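Side-chain contacts in solute Binding Protein, BlMnBP1 in complex with mannotriose (Bifidobacterium, PDB 6FUV), which probably captures beta-manno-oligosaccharides such as mannotriose outside the cell and delivers them to an ABC transporter for uptake: residues G103-M108 with K113-K118; Q132-V137 with D188-G193. One frame throughout, in Å; residues are numbered along the deposited sequence.

Interaction 1: G103-M108 with K113-K118; sequences GKTEDM and KLANEK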
loop_
_atom_site.group_PDB
_atom_site.type_symbol
_atom_site.label_atom_id
_atom_site.label_comp_id
_atom_site.label_asym_id
_atom_site.label_seq_id
_atom_site.Cartn_x
_atom_site.Cartn_y
_atom_site.Cartn_z
ATOM N N GLY A 103 -0.875 0.866 -22.943
ATOM C CA GLY A 103 0.121 0.648 -23.971
ATOM C C GLY A 103 0.888 -0.620 -23.657
ATOM O O GLY A 103 0.637 -1.308 -22.681
ATOM N N LYS A 104 1.862 -0.892 -24.508
ATOM C CA LYS A 104 2.812 -1.971 -24.268
ATOM C C LYS A 104 3.629 -1.679 -23.021
ATOM O O LYS A 104 4.064 -0.553 -22.805
ATOM C CB LYS A 104 3.758 -2.119 -25.461
ATOM C CG LYS A 104 3.195 -2.665 -26.694
ATOM C CD LYS A 104 4.312 -2.848 -27.776
ATOM C CE LYS A 104 3.779 -3.644 -28.986
ATOM N NZ LYS A 104 2.499 -3.053 -29.504
ATOM N N THR A 105 3.845 -2.697 -22.198
ATOM C CA THR A 105 4.610 -2.499 -20.977
ATOM C C THR A 105 6.034 -2.009 -21.280
ATOM O O THR A 105 6.581 -1.190 -20.544
ATOM C CB THR A 105 4.654 -3.787 -20.181
ATOM O OG1 THR A 105 3.320 -4.212 -19.872
ATOM C CG2 THR A 105 5.459 -3.619 -18.904
ATOM N N GLU A 106 6.626 -2.455 -22.387
ATOM C CA GLU A 106 7.949 -1.969 -22.723
ATOM C C GLU A 106 7.914 -0.495 -23.096
ATOM O O GLU A 106 8.886 0.216 -22.838
ATOM C CB GLU A 106 8.561 -2.794 -23.840
ATOM C CG GLU A 106 7.723 -3.104 -25.021
ATOM C CD GLU A 106 8.501 -3.875 -26.115
ATOM O OE1 GLU A 106 9.745 -3.659 -26.228
ATOM O OE2 GLU A 106 7.872 -4.707 -26.838
ATOM N N ASP A 107 6.807 0.011 -23.654
ATOM C CA ASP A 107 6.765 1.460 -23.871
ATOM C C ASP A 107 6.481 2.221 -22.569
ATOM O O ASP A 107 7.077 3.284 -22.305
ATOM C CB ASP A 107 5.727 1.817 -24.945
ATOM C CG ASP A 107 6.060 1.219 -26.308
ATOM O OD1 ASP A 107 7.242 1.075 -26.654
ATOM O OD2 ASP A 107 5.133 0.844 -27.014
ATOM N N MET A 108 5.568 1.691 -21.745
ATOM C CA MET A 108 5.207 2.390 -20.522
ATOM C C MET A 108 6.384 2.426 -19.542
ATOM O O MET A 108 6.477 3.326 -18.701
ATOM C CB MET A 108 3.978 1.740 -19.876
ATOM C CG MET A 108 2.653 2.016 -20.568
ATOM S SD MET A 108 2.273 3.770 -20.490
ATOM C CE MET A 108 1.803 3.942 -18.814
ATOM N N LYS A 113 7.584 4.527 -13.443
ATOM C CA LYS A 113 7.996 3.430 -12.585
ATOM C C LYS A 113 6.916 2.343 -12.499
ATOM O O LYS A 113 5.732 2.585 -12.653
ATOM C CB LYS A 113 8.299 3.978 -11.193
ATOM C CG LYS A 113 9.464 5.002 -11.091
ATOM C CD LYS A 113 9.801 5.342 -9.662
ATOM C CE LYS A 113 10.834 6.478 -9.522
ATOM N NZ LYS A 113 10.448 7.689 -10.232
ATOM N N LEU A 114 7.348 1.124 -12.279
ATOM C CA LEU A 114 6.442 0.035 -11.938
ATOM C C LEU A 114 5.475 -0.292 -13.063
ATOM O O LEU A 114 4.346 -0.686 -12.823
ATOM C CB LEU A 114 5.707 0.384 -10.648
ATOM C CG LEU A 114 6.569 0.670 -9.436
ATOM C CD1 LEU A 114 5.741 1.245 -8.281
ATOM C CD2 LEU A 114 7.256 -0.559 -9.014
ATOM N N ALA A 115 5.950 -0.208 -14.300
ATOM C CA ALA A 115 5.082 -0.428 -15.442
ATOM C C ALA A 115 4.576 -1.862 -15.533
ATOM O O ALA A 115 3.579 -2.088 -16.213
ATOM C CB ALA A 115 5.800 -0.045 -16.711
ATOM N N ASN A 116 5.238 -2.826 -14.890
ATOM C CA ASN A 116 4.867 -4.227 -14.951
ATOM C C ASN A 116 4.161 -4.668 -13.693
ATOM O O ASN A 116 3.945 -5.859 -13.536
ATOM C CB ASN A 116 6.095 -5.123 -15.183
ATOM C CG ASN A 116 5.713 -6.560 -15.589
ATOM O OD1 ASN A 116 4.893 -6.774 -16.455
ATOM N ND2 ASN A 116 6.308 -7.534 -14.943
ATOM N N GLU A 117 3.824 -3.739 -12.788
ATOM C CA GLU A 117 3.102 -4.088 -11.567
ATOM C C GLU A 117 1.654 -4.447 -11.863
ATOM O O GLU A 117 1.190 -5.521 -11.506
ATOM C CB GLU A 117 3.170 -2.917 -10.595
ATOM C CG GLU A 117 2.833 -3.251 -9.173
ATOM C CD GLU A 117 2.993 -2.029 -8.218
ATOM O OE1 GLU A 117 2.229 -1.069 -8.356
ATOM O OE2 GLU A 117 3.925 -2.050 -7.363
ATOM N N LYS A 118 0.921 -3.552 -12.495
ATOM C CA LYS A 118 -0.457 -3.801 -12.878
ATOM C C LYS A 118 -0.463 -4.023 -14.388
ATOM O O LYS A 118 -0.929 -3.222 -15.176
ATOM C CB LYS A 118 -1.341 -2.641 -12.430
ATOM C CG LYS A 118 -1.515 -2.467 -10.923
ATOM C CD LYS A 118 -1.948 -3.724 -10.219
ATOM C CE LYS A 118 -1.977 -3.550 -8.710
ATOM N NZ LYS A 118 -2.251 -4.865 -7.964
#
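T105, M108, A115 and N116 form a small van der Waals contact, with no hydrogen bond across it, where the short helix 105-108 meets the loop that leads on to strand 119-120, near the periphery of the chain. The methyl of A115 points at the end of the helix: A115 CB lies 3.8 Å from M108 C and 4.1 Å from M108 CB. Beyond that CB the methionine chain bends twice and turns away from the loop, and the side chain packs among Y8, P9, Y102, T124 and V127. One helical turn earlier, T105 presents its methyl: CG2 stands 3.6 Å from A115 O and 4.0 Å from N116 OD1. Within the periplasmic-binding-protein fold, both segments belong to the lobe whose mixed sheet includes strands 103-104, 119-120 and 123-132, the last of which supplies T124 and V127 to the packing of M108. The first torsion of T105 divides its two branches: chi1 of -58° sets OG1 beside the backbone N, where it hydrogen-bonds T124 OG1, and leaves CG2 anti to that N, on the side of the loop. The same T124 hydroxyl also bonds A115 O, which ties helix and loop together through a third residue. At the helix start K104 is the N-cap residue, and K104 O accepts M108 N at 2.9 Å.

Interaction 2: Q132-V137 with D188-G193; sequences QTSGVV and DQYIGG. With BMA (beta-D-mannopyranose), chain B.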
loop_
_atom_site.group_PDB
_atom_site.type_symbol
_atom_site.label_atom_id
_atom_site.label_comp_id
_atom_site.label_asym_id
_atom_site.label_seq_id
_atom_site.Cartn_x
_atom_site.Cartn_y
_atom_site.Cartn_z
ATOM N N GLN A 132 5.300 3.609 -3.147
ATOM C CA GLN A 132 5.094 3.439 -1.719
ATOM C C GLN A 132 6.110 2.473 -1.131
ATOM O O GLN A 132 6.606 1.546 -1.803
ATOM C CB GLN A 132 3.660 2.957 -1.411
ATOM C CG GLN A 132 2.646 4.096 -1.376
ATOM C CD GLN A 132 2.909 5.107 -0.283
ATOM O OE1 GLN A 132 3.111 4.758 0.842
ATOM N NE2 GLN A 132 2.898 6.371 -0.628
ATOM N N THR A 133 6.426 2.738 0.130
ATOM C CA THR A 133 7.074 1.777 1.001
ATOM C C THR A 133 6.178 1.556 2.216
ATOM O O THR A 133 5.256 2.334 2.487
ATOM C CB THR A 133 8.437 2.248 1.496
ATOM O OG1 THR A 133 8.308 3.482 2.211
ATOM C CG2 THR A 133 9.401 2.461 0.377
ATOM N N SER A 134 6.470 0.524 3.005
ATOM C CA SER A 134 5.823 0.302 4.293
ATOM C C SER A 134 6.840 0.351 5.419
ATOM O O SER A 134 7.927 -0.213 5.315
ATOM C CB SER A 134 5.136 -1.079 4.296
ATOM O OG SER A 134 4.376 -1.203 3.128
ATOM N N GLY A 135 6.444 0.939 6.501
ATOM C CA GLY A 135 7.332 1.165 7.637
ATOM C C GLY A 135 6.574 1.250 8.945
ATOM O O GLY A 135 5.588 0.531 9.144
ATOM N N VAL A 136 6.992 2.172 9.821
ATOM C CA VAL A 136 6.274 2.475 11.054
ATOM C C VAL A 136 6.171 3.986 11.223
ATOM O O VAL A 136 7.187 4.697 11.218
ATOM C CB VAL A 136 6.949 1.876 12.295
ATOM C CG1 VAL A 136 6.157 2.131 13.522
ATOM C CG2 VAL A 136 7.168 0.386 12.113
ATOM N N VAL A 137 4.918 4.460 11.408
ATOM C CA VAL A 137 4.665 5.839 11.810
ATOM C C VAL A 137 4.826 5.910 13.318
ATOM O O VAL A 137 4.373 5.036 14.017
ATOM C CB VAL A 137 3.266 6.312 11.379
ATOM C CG1 VAL A 137 3.017 7.727 11.862
ATOM C CG2 VAL A 137 3.073 6.221 9.873
ATOM N N ASP A 188 0.844 -7.694 5.494
ATOM C CA ASP A 188 1.387 -8.508 4.424
ATOM C C ASP A 188 2.472 -7.764 3.659
ATOM O O ASP A 188 3.297 -8.396 2.982
ATOM C CB ASP A 188 0.244 -8.924 3.483
ATOM C CG ASP A 188 -0.653 -10.034 4.054
ATOM O OD1 ASP A 188 -0.256 -10.619 5.066
ATOM O OD2 ASP A 188 -1.777 -10.267 3.494
ATOM N N GLN A 189 2.497 -6.438 3.773
ATOM C CA GLN A 189 3.342 -5.612 2.923
ATOM C C GLN A 189 4.803 -5.698 3.317
ATOM O O GLN A 189 5.662 -5.292 2.544
ATOM C CB GLN A 189 2.840 -4.148 2.983
ATOM C CG GLN A 189 1.462 -3.966 2.528
ATOM C CD GLN A 189 0.975 -2.564 2.541
ATOM O OE1 GLN A 189 1.691 -1.629 2.846
ATOM N NE2 GLN A 189 -0.259 -2.400 2.146
ATOM N N TYR A 190 5.095 -6.247 4.469
ATOM C CA TYR A 190 6.417 -6.238 5.044
ATOM C C TYR A 190 7.155 -7.558 4.842
ATOM O O TYR A 190 8.376 -7.628 5.089
ATOM C CB TYR A 190 6.308 -5.928 6.539
ATOM C CG TYR A 190 5.696 -4.614 6.860
ATOM C CD1 TYR A 190 4.348 -4.502 6.982
ATOM C CD2 TYR A 190 6.458 -3.471 7.028
ATOM C CE1 TYR A 190 3.741 -3.293 7.279
ATOM C CE2 TYR A 190 5.883 -2.255 7.301
ATOM C CZ TYR A 190 4.510 -2.168 7.453
ATOM O OH TYR A 190 3.923 -0.980 7.727
ATOM N N ILE A 191 6.489 -8.585 4.290
ATOM C CA ILE A 191 7.057 -9.937 4.417
ATOM C C ILE A 191 8.043 -10.320 3.320
ATOM O O ILE A 191 8.639 -11.390 3.391
ATOM C CB ILE A 191 5.938 -11.001 4.486
ATOM C CG1 ILE A 191 5.151 -11.056 3.178
ATOM C CG2 ILE A 191 5.045 -10.676 5.647
ATOM C CD1 ILE A 191 4.317 -12.297 3.011
ATOM N N GLY A 192 8.162 -9.537 2.275
ATOM C CA GLY A 192 9.062 -9.841 1.187
ATOM C C GLY A 192 10.406 -9.125 1.325
ATOM O O GLY A 192 11.243 -9.468 2.161
ATOM N N GLY A 193 10.602 -8.101 0.519
ATOM C CA GLY A 193 11.842 -7.370 0.560
ATOM C C GLY A 193 12.201 -6.855 1.933
ATOM O O GLY A 193 13.354 -6.936 2.329
HETATM C C1 BMA B . -2.748 1.312 0.279
HETATM C C2 BMA B . -1.233 1.324 0.195
HETATM C C3 BMA B . -0.730 0.549 -1.036
HETATM C C4 BMA B . -1.454 -0.835 -1.074
HETATM C C5 BMA B . -2.950 -0.639 -1.005
HETATM C C6 BMA B . -3.722 -1.948 -1.079
HETATM O O2 BMA B . -0.728 0.677 1.384
HETATM O O3 BMA B . 0.707 0.376 -1.100
HETATM O O4 BMA B . -1.156 -1.517 -2.239
HETATM O O5 BMA B . -3.251 -0.004 0.224
HETATM O O6 BMA B . -3.480 -2.683 0.096
HETATM O O HOH W 1 2.017 1.495 1.686
#
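Q132 opens the segment beside the bound mannose, with its CB 3.9 Å from BMA O3, at the sugar cleft of a periplasmic-binding-protein fold; from here the chain leaves strand 123-132 for strand 135-139 of the other sheet. Its amide bends back to reach W269 N through OE1 and D130 through NE2. T133 turns its side chain away from 188-193, OG1 bonding the hydroxyls of Y286 and Y354. S134 grips the opposite segment in two ways. With chi1 at -49°, OG sits anti to the carbonyl carbon and donates to Q189 OE1 at 2.7 Å, in the carbonyl plane and on a lone pair, while CB rests over one face of the Y190 ring, 3.7 Å from its centroid, in a CH-pi contact offset toward the rim. At G135 the ring is met edge-on: the glycine CA lies in its plane, and Y190 OH donates to G135 O at 2.7 Å, again on a lone pair. Without the ring and hydroxyl, as with an alanine here at Y190, G135 O is likely to lose this donor and a gap to open over S134 CB. F289 and V227 also pack against the tyrosine. The serine bond has a further consequence at the sugar: by holding OE1, S134 OG probably sets the rotation of the Q189 amide, with NE2 turned to the mannose. A water 2.9 Å from BMA O2 joins this group, with weak, long bonds to Q189 OE1 and T133 O. Q189 NE2 itself donates to BMA O2 over 3.2 Å, with an angle of 155° at the hydrogen.

From the N terminus, the chain first meets interaction 1, which closes a short loop of four residues between helix 105-108 and the run into strand 119-120, all within one lobe. Strands 119-120 and 123-132 follow, and the last residue of the second opens segment 132-137. Interaction 2 spans fifty residues, half of them helical, and joins the chain running into strand 135-139 to the loop before helix 193-196. The two are in series, neither nested nor crossed, with centres about 22 Å apart and nearest atoms about 6 Å apart. Interaction 1 is local to the sheet containing 103-104 and 123-132, whereas interaction 2 lies where the chain passes to the four-stranded sheet, beside the bound sugar.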